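Long-range contacts in BauA (Acinetobacter baumannii, PDB 6HCP), which probably carries ferric preacinetobactin, an iron-loaded siderophore, across the outer membrane as a TonB-dependent receptor: residues Thr130-Met134 against Asn207-Arg211; Arg225-Gly230 against Val242-Asp246; Glu458-Thr464 against Ile504-Lys509; Ala494-Asn500 against Val546-Phe552. One frame throughout, in Å; residues are numbered along the deposited sequence.

Contact 1. Residues Thr130-Met134 against Asn207-Arg211; sequences TSPEM and NGMYR. With C8E ((hydroxyethyloxy)tri(ethyloxy)octane), chain B.
R211 reaches in from the barrel wall and presents the edge of its guanidinium group to two acceptors of the plug loop 130-134. NH1 donates to S131 OG over 2.7 Å along a nearly straight path (166° at the hydrogen), with the oxygen close to the guanidinium plane. NH2 makes a salt bridge with E133 OE2 at 2.9 Å, meeting the carboxylate on its syn side although 21° out of its plane; the two flat groups are nearly coplanar. S131 OG closes the ring by donating a hydrogen bond to E133 OE1 at 2.6 Å, on its syn side. The arginine chain, extended from CG to NE, carries the guanidinium across to the loop, while the bend of E133 at chi2 (84°) folds its carboxylate back toward the serine. M209 crosses E133 at about a right angle, its CG 3.6 Å from E133 OE2 and its CE beside S131 OG. Further out, K166 donates to E133 O and H189 to N207 OD1, tying the loop and strand 202-212 to their neighbours. A buried carboxylate and guanidinium probably offset each other's charge at the plug-barrel interface, and with both carboxylate oxygens engaged, E133 is probably held as the anion.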
# COMPACT_ATOMS: atom_id res chain seq x y z
N THR A 130 26.46 -13.69 2.67
CA THR A 130 27.16 -13.47 1.45
C THR A 130 26.29 -12.63 0.51
O THR A 130 25.28 -13.11 0.01
CB THR A 130 27.57 -14.80 0.80
OG1 THR A 130 28.45 -15.47 1.70
CG2 THR A 130 28.27 -14.60 -0.53
N SER A 131 26.80 -11.45 0.13
CA SER A 131 26.17 -10.65 -0.94
C SER A 131 26.64 -11.18 -2.29
O SER A 131 27.79 -11.57 -2.47
CB SER A 131 26.46 -9.16 -0.78
OG SER A 131 25.55 -8.38 -1.56
N PRO A 132 25.72 -11.41 -3.25
CA PRO A 132 26.06 -12.25 -4.40
C PRO A 132 26.64 -11.59 -5.66
O PRO A 132 26.71 -12.26 -6.71
CB PRO A 132 24.71 -12.87 -4.77
CG PRO A 132 23.69 -11.83 -4.35
CD PRO A 132 24.27 -11.19 -3.11
N GLU A 133 27.20 -10.38 -5.53
CA GLU A 133 27.63 -9.61 -6.72
C GLU A 133 28.81 -10.27 -7.44
O GLU A 133 29.04 -10.00 -8.61
CB GLU A 133 28.02 -8.18 -6.33
CG GLU A 133 26.82 -7.29 -6.11
CD GLU A 133 26.22 -7.39 -4.71
OE1 GLU A 133 26.76 -8.18 -3.88
OE2 GLU A 133 25.28 -6.62 -4.43
N MET A 134 29.59 -11.10 -6.75
CA MET A 134 30.80 -11.64 -7.39
C MET A 134 30.56 -13.00 -8.04
O MET A 134 31.51 -13.60 -8.56
CB MET A 134 31.97 -11.72 -6.39
CG MET A 134 31.75 -12.65 -5.22
SD MET A 134 33.19 -12.66 -4.10
CE MET A 134 34.29 -13.77 -4.97
N ASN A 207 34.74 -6.72 -9.29
CA ASN A 207 33.46 -6.22 -8.81
C ASN A 207 33.72 -5.40 -7.56
O ASN A 207 34.53 -5.78 -6.70
CB ASN A 207 32.46 -7.36 -8.56
CG ASN A 207 31.87 -7.92 -9.82
OD1 ASN A 207 30.76 -7.56 -10.20
ND2 ASN A 207 32.61 -8.80 -10.48
N GLY A 208 33.02 -4.27 -7.45
CA GLY A 208 33.02 -3.46 -6.27
C GLY A 208 31.60 -3.00 -5.94
O GLY A 208 30.84 -2.68 -6.83
N MET A 209 31.21 -3.14 -4.67
CA MET A 209 29.85 -2.82 -4.24
C MET A 209 29.91 -2.19 -2.86
O MET A 209 30.76 -2.50 -2.01
CB MET A 209 28.97 -4.08 -4.25
CG MET A 209 27.55 -3.89 -3.69
SD MET A 209 27.53 -3.88 -1.90
CE MET A 209 27.87 -5.60 -1.51
N TYR A 210 29.07 -1.16 -2.68
CA TYR A 210 28.89 -0.54 -1.39
C TYR A 210 27.41 -0.18 -1.28
O TYR A 210 26.85 0.34 -2.21
CB TYR A 210 29.74 0.72 -1.23
CG TYR A 210 29.59 1.41 0.10
CD1 TYR A 210 29.99 0.78 1.26
CD2 TYR A 210 28.97 2.65 0.23
CE1 TYR A 210 29.81 1.35 2.51
CE2 TYR A 210 28.76 3.22 1.48
CZ TYR A 210 29.22 2.59 2.62
OH TYR A 210 29.06 3.09 3.88
N ARG A 211 26.81 -0.45 -0.12
CA ARG A 211 25.52 0.13 0.16
C ARG A 211 25.38 0.37 1.65
O ARG A 211 26.02 -0.30 2.47
CB ARG A 211 24.39 -0.71 -0.44
CG ARG A 211 24.32 -2.15 0.03
CD ARG A 211 23.24 -2.89 -0.74
NE ARG A 211 23.32 -4.27 -0.34
CZ ARG A 211 23.92 -5.23 -1.03
NH1 ARG A 211 24.04 -6.43 -0.48
NH2 ARG A 211 24.27 -5.02 -2.29
C1 C8E B . 35.88 -3.28 3.59
C2 C8E B . 35.31 -4.23 2.55
C3 C8E B . 35.72 -3.89 1.12
C4 C8E B . 35.40 -2.44 0.74
C5 C8E B . 35.48 -2.22 -0.77
C6 C8E B . 34.57 -1.07 -1.21
C7 C8E B . 34.45 -0.98 -2.73
C8 C8E B . 33.60 0.22 -3.12
O9 C8E B . 32.95 -0.00 -4.39
C10 C8E B . 32.09 1.06 -4.80
C11 C8E B . 31.81 0.91 -6.28
O12 C8E B . 30.50 1.40 -6.55

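Contact 2. Residues Arg225-Gly230 against Val242-Asp246; sequences RLFSLG and VDAYD. With C8E ((hydroxyethyloxy)tri(ethyloxy)octane), chain B.
F227 and D246 exchange two backbone hydrogen bonds, F227 N to D246 O and D246 N to F227 O, each 2.9 Å long. Two residues along, L229 N gives to A244 O at 2.9 Å and A244 N returns to L229 O at 3.0 Å. Every amide and carbonyl of these hydrogen-bonded pairs is answered across the hairpin, and CA-H...O contacts fill in between, the shortest from Y245 CA to F227 O at 3.1 Å. L229 O has a second donor, a water 2.9 Å away that also donates to D243 OD1 at 2.7 Å. T165 OG1 shares D243 OD1, and Y167 OH meets OD2. On the same face, Y245's ring leaves the sheet with CG between backbone N and carbonyl carbon (chi1 77°), carrying OH to the carbonyl of I124 in the plug, while its CB packs 4.1 Å from L226 CD1. The face of F227 and L229 probably looks toward the membrane: a detergent's tail lies against F227 CB and R225 CB, and R225 turns its charge to E223. With D243 and Y245 bonded inward and a detergent chain outside, strands 221-234 and 238-252 form an antiparallel hairpin typical of a TonB-dependent receptor's transmembrane beta-barrel.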
# COMPACT_ATOMS: atom_id res chain seq x y z
N ARG A 225 29.68 -4.15 1.91
CA ARG A 225 30.77 -3.75 1.03
C ARG A 225 31.39 -5.02 0.46
O ARG A 225 31.56 -5.99 1.18
CB ARG A 225 31.90 -3.00 1.75
CG ARG A 225 31.50 -1.79 2.59
CD ARG A 225 32.73 -0.95 2.94
NE ARG A 225 32.48 0.04 3.99
CZ ARG A 225 33.37 0.48 4.88
NH1 ARG A 225 34.62 0.05 4.82
NH2 ARG A 225 32.97 1.21 5.90
N LEU A 226 31.80 -4.95 -0.80
CA LEU A 226 32.51 -6.05 -1.44
C LEU A 226 33.50 -5.50 -2.47
O LEU A 226 33.18 -4.61 -3.27
CB LEU A 226 31.49 -6.96 -2.11
CG LEU A 226 32.07 -8.14 -2.88
CD1 LEU A 226 32.74 -9.11 -1.92
CD2 LEU A 226 30.97 -8.85 -3.67
N PHE A 227 34.68 -6.11 -2.48
CA PHE A 227 35.63 -5.96 -3.56
C PHE A 227 36.13 -7.36 -3.93
O PHE A 227 36.54 -8.10 -3.04
CB PHE A 227 36.77 -5.03 -3.15
CG PHE A 227 37.83 -4.86 -4.21
CD1 PHE A 227 37.61 -4.06 -5.32
CD2 PHE A 227 39.03 -5.54 -4.12
CE1 PHE A 227 38.56 -3.95 -6.32
CE2 PHE A 227 39.99 -5.43 -5.13
CZ PHE A 227 39.74 -4.66 -6.24
N SER A 228 35.99 -7.72 -5.20
CA SER A 228 36.37 -9.04 -5.67
C SER A 228 37.21 -8.96 -6.94
O SER A 228 37.01 -8.08 -7.77
CB SER A 228 35.16 -9.92 -5.89
OG SER A 228 34.41 -9.50 -7.01
N LEU A 229 38.04 -9.99 -7.13
CA LEU A 229 38.89 -10.14 -8.28
C LEU A 229 38.82 -11.59 -8.75
O LEU A 229 38.94 -12.50 -7.92
CB LEU A 229 40.32 -9.77 -7.89
CG LEU A 229 41.35 -9.83 -9.01
CD1 LEU A 229 41.06 -8.76 -10.05
CD2 LEU A 229 42.75 -9.66 -8.45
N GLY A 230 38.49 -11.78 -10.03
CA GLY A 230 38.55 -13.08 -10.69
C GLY A 230 39.55 -13.06 -11.84
O GLY A 230 39.41 -12.25 -12.76
N VAL A 242 42.24 -17.75 -10.25
CA VAL A 242 42.48 -17.15 -8.97
C VAL A 242 41.29 -16.25 -8.63
O VAL A 242 40.80 -15.50 -9.48
CB VAL A 242 43.80 -16.36 -8.95
CG1 VAL A 242 44.00 -15.62 -7.64
CG2 VAL A 242 44.99 -17.25 -9.26
N ASP A 243 40.84 -16.32 -7.38
CA ASP A 243 39.75 -15.49 -6.87
C ASP A 243 40.16 -14.91 -5.52
O ASP A 243 40.80 -15.57 -4.70
CB ASP A 243 38.47 -16.33 -6.74
CG ASP A 243 37.97 -16.86 -8.06
OD1 ASP A 243 37.25 -16.11 -8.77
OD2 ASP A 243 38.31 -18.02 -8.39
N ALA A 244 39.80 -13.65 -5.29
CA ALA A 244 39.99 -13.03 -3.99
C ALA A 244 38.87 -12.03 -3.73
O ALA A 244 38.39 -11.38 -4.66
CB ALA A 244 41.34 -12.36 -3.92
N TYR A 245 38.53 -11.84 -2.46
CA TYR A 245 37.52 -10.86 -2.11
C TYR A 245 37.76 -10.34 -0.71
O TYR A 245 38.39 -10.99 0.14
CB TYR A 245 36.13 -11.47 -2.27
CG TYR A 245 35.75 -12.38 -1.13
CD1 TYR A 245 35.23 -11.87 0.03
CD2 TYR A 245 36.07 -13.73 -1.17
CE1 TYR A 245 34.98 -12.68 1.14
CE2 TYR A 245 35.80 -14.56 -0.09
CZ TYR A 245 35.25 -14.03 1.06
OH TYR A 245 35.02 -14.83 2.15
N ASP A 246 37.18 -9.16 -0.46
CA ASP A 246 37.16 -8.53 0.83
C ASP A 246 35.74 -8.00 1.04
O ASP A 246 35.23 -7.28 0.16
CB ASP A 246 38.21 -7.41 0.86
CG ASP A 246 38.38 -6.68 2.18
OD1 ASP A 246 37.71 -7.02 3.17
OD2 ASP A 246 39.18 -5.73 2.19
C1 C8E B . 35.88 -3.28 3.59
C2 C8E B . 35.31 -4.23 2.55
C3 C8E B . 35.72 -3.89 1.12
C4 C8E B . 35.40 -2.44 0.74
C5 C8E B . 35.48 -2.22 -0.77
C6 C8E B . 34.57 -1.07 -1.21
C7 C8E B . 34.45 -0.98 -2.73
C8 C8E B . 33.60 0.22 -3.12
O9 C8E B . 32.95 -0.00 -4.39
C10 C8E B . 32.09 1.06 -4.80
C11 C8E B . 31.81 0.91 -6.28
O12 C8E B . 30.50 1.40 -6.55
O HOH W 1 36.37 -13.80 -7.72

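Contact 3. Residues Glu458-Thr464 against Ile504-Lys509; sequences ENAKSAT and IFPPQK. With EDO (1,2-ethanediol), chain Y.
K461 lies over the backbone of I504 and P506, and its first two torsions set the course. With CG anti to the carbonyl carbon and a bend at chi2 (-65°), the chain turns back along I504. Its CB rests on P506 CA, and its CG meets the CG2 branch of I504 at 3.9 Å, the two side chains passing at a slant. CE comes to 3.5 Å from I504 O, after which the straight outer part carries NZ to an ethanediol molecule, probably from the crystallisation liquor. NZ donates to its O1 at 2.9 Å, and the other hydroxyl oxygen, O2, accepts from I504 N, so the diol bridges the ammonium and the backbone. The longer branch of I504 leads off in another direction, roughly square to CG2, and its CD1 ends 3.7 Å from N459 N. Next along, P507 sets its CD against the S462 backbone, 3.6 Å from S462 C, and its CB packs on A463 CB at 3.9 Å.

K509 closes the far end. Its chain is extended beyond CG, so NZ arrives almost head-on at T464 O, donating over 2.8 Å, and a water bridges the same ammonium to T464 N. Neither run pairs with the other by backbone hydrogen bonds: K461 and A463 bond to strand 436-451, Q508 to T489 of strand 478-489, which lies between 461-473 and 508-520 in the barrel, antiparallel to both. Lysine arms and proline rings thus join the starts of these next-but-one strands, as befits the rim of a beta-barrel where strands emerge from long loops.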
# COMPACT_ATOMS: atom_id res chain seq x y z
N GLU A 458 41.30 -34.87 23.72
CA GLU A 458 41.09 -34.43 22.33
C GLU A 458 41.81 -35.39 21.38
O GLU A 458 43.04 -35.54 21.46
CB GLU A 458 41.62 -33.00 22.16
CG GLU A 458 40.83 -32.00 22.99
CD GLU A 458 41.49 -30.65 23.13
OE1 GLU A 458 42.71 -30.55 22.93
OE2 GLU A 458 40.76 -29.68 23.33
N ASN A 459 41.03 -36.07 20.54
CA ASN A 459 41.56 -37.12 19.64
C ASN A 459 40.84 -37.02 18.30
O ASN A 459 39.61 -36.82 18.27
CB ASN A 459 41.36 -38.51 20.24
CG ASN A 459 42.13 -38.72 21.53
OD1 ASN A 459 41.55 -38.91 22.61
ND2 ASN A 459 43.44 -38.67 21.43
N ALA A 460 41.58 -37.31 17.23
CA ALA A 460 41.00 -37.45 15.86
C ALA A 460 40.12 -38.68 15.80
O ALA A 460 40.36 -39.68 16.48
CB ALA A 460 42.10 -37.53 14.83
N LYS A 461 39.05 -38.59 15.00
CA LYS A 461 38.17 -39.70 14.74
C LYS A 461 37.90 -39.75 13.23
O LYS A 461 38.05 -38.74 12.54
CB LYS A 461 36.85 -39.58 15.52
CG LYS A 461 36.99 -39.61 17.04
CD LYS A 461 37.48 -40.94 17.58
CE LYS A 461 37.90 -40.82 19.04
NZ LYS A 461 38.36 -42.10 19.59
N SER A 462 37.47 -40.91 12.74
CA SER A 462 37.35 -41.14 11.30
C SER A 462 36.06 -41.89 11.03
O SER A 462 35.54 -42.64 11.90
CB SER A 462 38.54 -41.92 10.74
OG SER A 462 39.73 -41.18 10.92
N ALA A 463 35.62 -41.82 9.77
CA ALA A 463 34.58 -42.66 9.26
C ALA A 463 34.78 -42.86 7.76
O ALA A 463 35.38 -42.02 7.09
CB ALA A 463 33.23 -42.04 9.55
N THR A 464 34.13 -43.90 7.24
CA THR A 464 34.15 -44.21 5.82
C THR A 464 32.71 -44.20 5.30
O THR A 464 31.84 -44.82 5.92
CB THR A 464 34.79 -45.59 5.55
OG1 THR A 464 36.07 -45.60 6.18
CG2 THR A 464 34.96 -45.86 4.08
N ILE A 504 34.59 -39.54 22.58
CA ILE A 504 34.29 -38.76 21.36
C ILE A 504 33.75 -39.71 20.29
O ILE A 504 34.46 -40.61 19.85
CB ILE A 504 35.53 -38.02 20.85
CG1 ILE A 504 36.15 -37.14 21.94
CG2 ILE A 504 35.21 -37.23 19.58
CD1 ILE A 504 37.55 -36.64 21.61
N PHE A 505 32.50 -39.51 19.88
CA PHE A 505 31.91 -40.31 18.84
C PHE A 505 32.58 -40.00 17.50
O PHE A 505 33.16 -38.94 17.30
CB PHE A 505 30.40 -40.10 18.72
CG PHE A 505 29.59 -40.66 19.87
CD1 PHE A 505 30.02 -41.77 20.57
CD2 PHE A 505 28.44 -40.02 20.30
CE1 PHE A 505 29.31 -42.23 21.67
CE2 PHE A 505 27.69 -40.53 21.34
CZ PHE A 505 28.13 -41.64 22.02
N PRO A 506 32.66 -41.01 16.60
CA PRO A 506 33.17 -40.79 15.26
C PRO A 506 32.21 -39.89 14.50
O PRO A 506 31.05 -39.76 14.90
CB PRO A 506 33.21 -42.20 14.66
CG PRO A 506 32.07 -42.90 15.36
CD PRO A 506 32.10 -42.37 16.77
N PRO A 507 32.59 -39.42 13.29
CA PRO A 507 31.65 -38.68 12.44
C PRO A 507 30.36 -39.48 12.29
O PRO A 507 30.38 -40.71 12.08
CB PRO A 507 32.43 -38.53 11.13
CG PRO A 507 33.88 -38.48 11.59
CD PRO A 507 33.94 -39.49 12.71
N GLN A 508 29.23 -38.78 12.47
CA GLN A 508 27.91 -39.35 12.51
C GLN A 508 27.27 -39.31 11.12
O GLN A 508 27.33 -38.28 10.42
CB GLN A 508 27.07 -38.56 13.52
CG GLN A 508 27.63 -38.64 14.94
CD GLN A 508 27.38 -40.02 15.50
OE1 GLN A 508 26.26 -40.38 15.82
NE2 GLN A 508 28.47 -40.77 15.69
N LYS A 509 26.67 -40.44 10.72
CA LYS A 509 26.17 -40.61 9.35
C LYS A 509 24.69 -40.27 9.25
O LYS A 509 23.81 -41.05 9.66
CB LYS A 509 26.43 -42.03 8.85
CG LYS A 509 27.88 -42.40 8.69
CD LYS A 509 28.11 -43.87 8.42
CE LYS A 509 29.57 -44.14 8.10
NZ LYS A 509 29.82 -45.57 7.77
C1 EDO Y . 39.18 -41.74 23.32
O1 EDO Y . 39.84 -41.99 22.09
C2 EDO Y . 38.22 -40.62 23.02
O2 EDO Y . 36.94 -41.21 22.57
O HOH W 2 35.11 -43.10 18.88
O HOH W 3 32.67 -45.60 9.11

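Contact 4. Residues Ala494-Asn500 against Val546-Phe552; sequences APATASN and VNNLPTF
F552 packs its side chain on A494 and P495. CB lies 3.5 Å from A494 CB and also faces N500 OD1. CG lies against A494 CB and CA. With CG anti to the backbone N (chi1 -165°), the ring swings across the start of the loop 494-500: A494 CA lies over its face, toward the rim near CD2, while CD1 is 3.8 Å from P495 CD and CE2 is near A494 N and CA. A494 CA and P495 CD approach the same face as CH-pi donors, the first at 3.9 Å from the ring centroid and the second further off. F505 meets this ring as well, the two planes about 15° apart. The backbone of F552 is held by a single amide: its N donates to N500 OD1 at 3.0 Å, and N500 ND2 donates to F552 O at 3.1 Å, so one asparagine side chain imitates the paired bonds of a neighbouring strand. E503 takes ND2 as a second acceptor.

The setting is the loop region of a TonB-dependent receptor barrel, where the loop between strands 478-489 and 508-520 leans on the hairpin formed by 545-546 and 549-569. That hairpin reverses through a type I' turn from V546 to L549, and the loop makes a type I turn from P495 to A498. Between them S499 fits closely: its N donates to P550 O at 2.7 Å, its CB packs on L549 CB, and its OG lies 2.7 Å from T551 OG1, a hydroxyl also bonded to K544 O. A water donates to S499 O and accepts from N547 ND2.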
# COMPACT_ATOMS: atom_id res chain seq x y z
N ALA A 494 31.05 -37.05 25.14
CA ALA A 494 30.31 -37.34 26.35
C ALA A 494 30.84 -36.46 27.48
O ALA A 494 32.05 -36.29 27.62
CB ALA A 494 30.41 -38.81 26.67
N PRO A 495 29.96 -35.83 28.28
CA PRO A 495 30.41 -35.01 29.41
C PRO A 495 31.03 -35.84 30.55
O PRO A 495 30.82 -37.06 30.62
CB PRO A 495 29.11 -34.31 29.83
CG PRO A 495 28.02 -35.30 29.49
CD PRO A 495 28.49 -35.96 28.21
N ALA A 496 31.64 -35.15 31.52
CA ALA A 496 32.31 -35.76 32.69
C ALA A 496 31.30 -36.49 33.60
O ALA A 496 31.71 -37.36 34.38
CB ALA A 496 33.07 -34.70 33.44
N THR A 497 30.00 -36.20 33.43
CA THR A 497 28.94 -36.77 34.26
C THR A 497 28.45 -38.13 33.73
O THR A 497 27.66 -38.81 34.40
CB THR A 497 27.75 -35.81 34.33
OG1 THR A 497 27.39 -35.51 32.99
CG2 THR A 497 28.06 -34.53 35.07
N ALA A 498 28.92 -38.54 32.55
CA ALA A 498 28.42 -39.76 31.90
C ALA A 498 29.15 -41.01 32.43
O ALA A 498 30.20 -40.88 33.01
CB ALA A 498 28.58 -39.63 30.41
N SER A 499 28.59 -42.19 32.18
CA SER A 499 29.26 -43.47 32.45
C SER A 499 30.50 -43.61 31.55
O SER A 499 31.39 -44.41 31.85
CB SER A 499 28.32 -44.61 32.26
OG SER A 499 27.96 -44.76 30.89
N ASN A 500 30.46 -42.94 30.39
CA ASN A 500 31.51 -43.04 29.37
C ASN A 500 32.13 -41.67 29.20
O ASN A 500 32.14 -41.12 28.08
CB ASN A 500 30.97 -43.58 28.04
CG ASN A 500 29.76 -42.83 27.52
OD1 ASN A 500 28.94 -42.31 28.29
ND2 ASN A 500 29.54 -42.90 26.21
N VAL A 546 25.36 -47.58 33.39
CA VAL A 546 26.60 -48.27 33.42
C VAL A 546 27.39 -47.70 34.60
O VAL A 546 27.47 -46.47 34.76
CB VAL A 546 27.35 -48.10 32.09
CG1 VAL A 546 28.76 -48.68 32.16
CG2 VAL A 546 26.56 -48.72 30.94
N ASN A 547 27.79 -48.59 35.53
CA ASN A 547 28.34 -48.17 36.81
C ASN A 547 27.38 -47.18 37.49
O ASN A 547 27.83 -46.21 38.04
CB ASN A 547 29.70 -47.49 36.65
CG ASN A 547 30.80 -48.48 36.36
OD1 ASN A 547 30.82 -49.57 36.93
ND2 ASN A 547 31.80 -48.05 35.61
N ASN A 548 26.08 -47.46 37.38
CA ASN A 548 25.03 -46.71 38.05
C ASN A 548 25.03 -45.26 37.57
O ASN A 548 24.51 -44.38 38.28
CB ASN A 548 25.20 -46.73 39.57
CG ASN A 548 23.88 -46.55 40.29
OD1 ASN A 548 22.85 -47.07 39.86
ND2 ASN A 548 23.88 -45.70 41.31
N LEU A 549 25.57 -45.01 36.36
CA LEU A 549 25.60 -43.65 35.78
C LEU A 549 24.87 -43.65 34.44
O LEU A 549 24.93 -44.62 33.68
CB LEU A 549 27.04 -43.20 35.60
CG LEU A 549 27.82 -42.83 36.87
CD1 LEU A 549 29.30 -42.76 36.56
CD2 LEU A 549 27.33 -41.52 37.45
N PRO A 550 24.26 -42.50 34.06
CA PRO A 550 23.66 -42.36 32.73
C PRO A 550 24.75 -42.46 31.65
O PRO A 550 25.88 -42.04 31.88
CB PRO A 550 23.07 -40.93 32.77
CG PRO A 550 24.05 -40.18 33.67
CD PRO A 550 24.43 -41.19 34.73
N THR A 551 24.39 -43.01 30.49
CA THR A 551 25.32 -43.24 29.40
C THR A 551 25.00 -42.30 28.22
O THR A 551 23.85 -42.15 27.84
CB THR A 551 25.27 -44.71 28.97
OG1 THR A 551 25.46 -45.51 30.15
CG2 THR A 551 26.29 -45.05 27.90
N PHE A 552 26.03 -41.66 27.68
CA PHE A 552 25.94 -40.81 26.49
C PHE A 552 25.88 -41.69 25.24
O PHE A 552 26.73 -42.57 25.04
CB PHE A 552 27.12 -39.85 26.46
CG PHE A 552 26.98 -38.69 25.50
CD1 PHE A 552 26.08 -37.67 25.75
CD2 PHE A 552 27.76 -38.62 24.35
CE1 PHE A 552 25.96 -36.60 24.88
CE2 PHE A 552 27.64 -37.55 23.47
CZ PHE A 552 26.75 -36.53 23.75
O HOH W 4 31.49 -45.40 34.38

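Along the chain, contacts 1 and 2 come in series and precede the other two, whose segments alternate. Contacts 1 and 2 lie with centres about 9 Å apart and share neighbouring barrel strands, 202-212 and 221-234, whose backbones bond directly between them; the same detergent molecule touches both. Contact 1 sets the plug against the wall that contact 2 helps to build. Contacts 3 and 4 have centres about 19 Å apart and meet where F505 touches F552. They lie far off, contact 4 about 50 Å centre to centre from contact 1. The set thus runs from plug seating and barrel wall to the loop-bearing rim of one receptor.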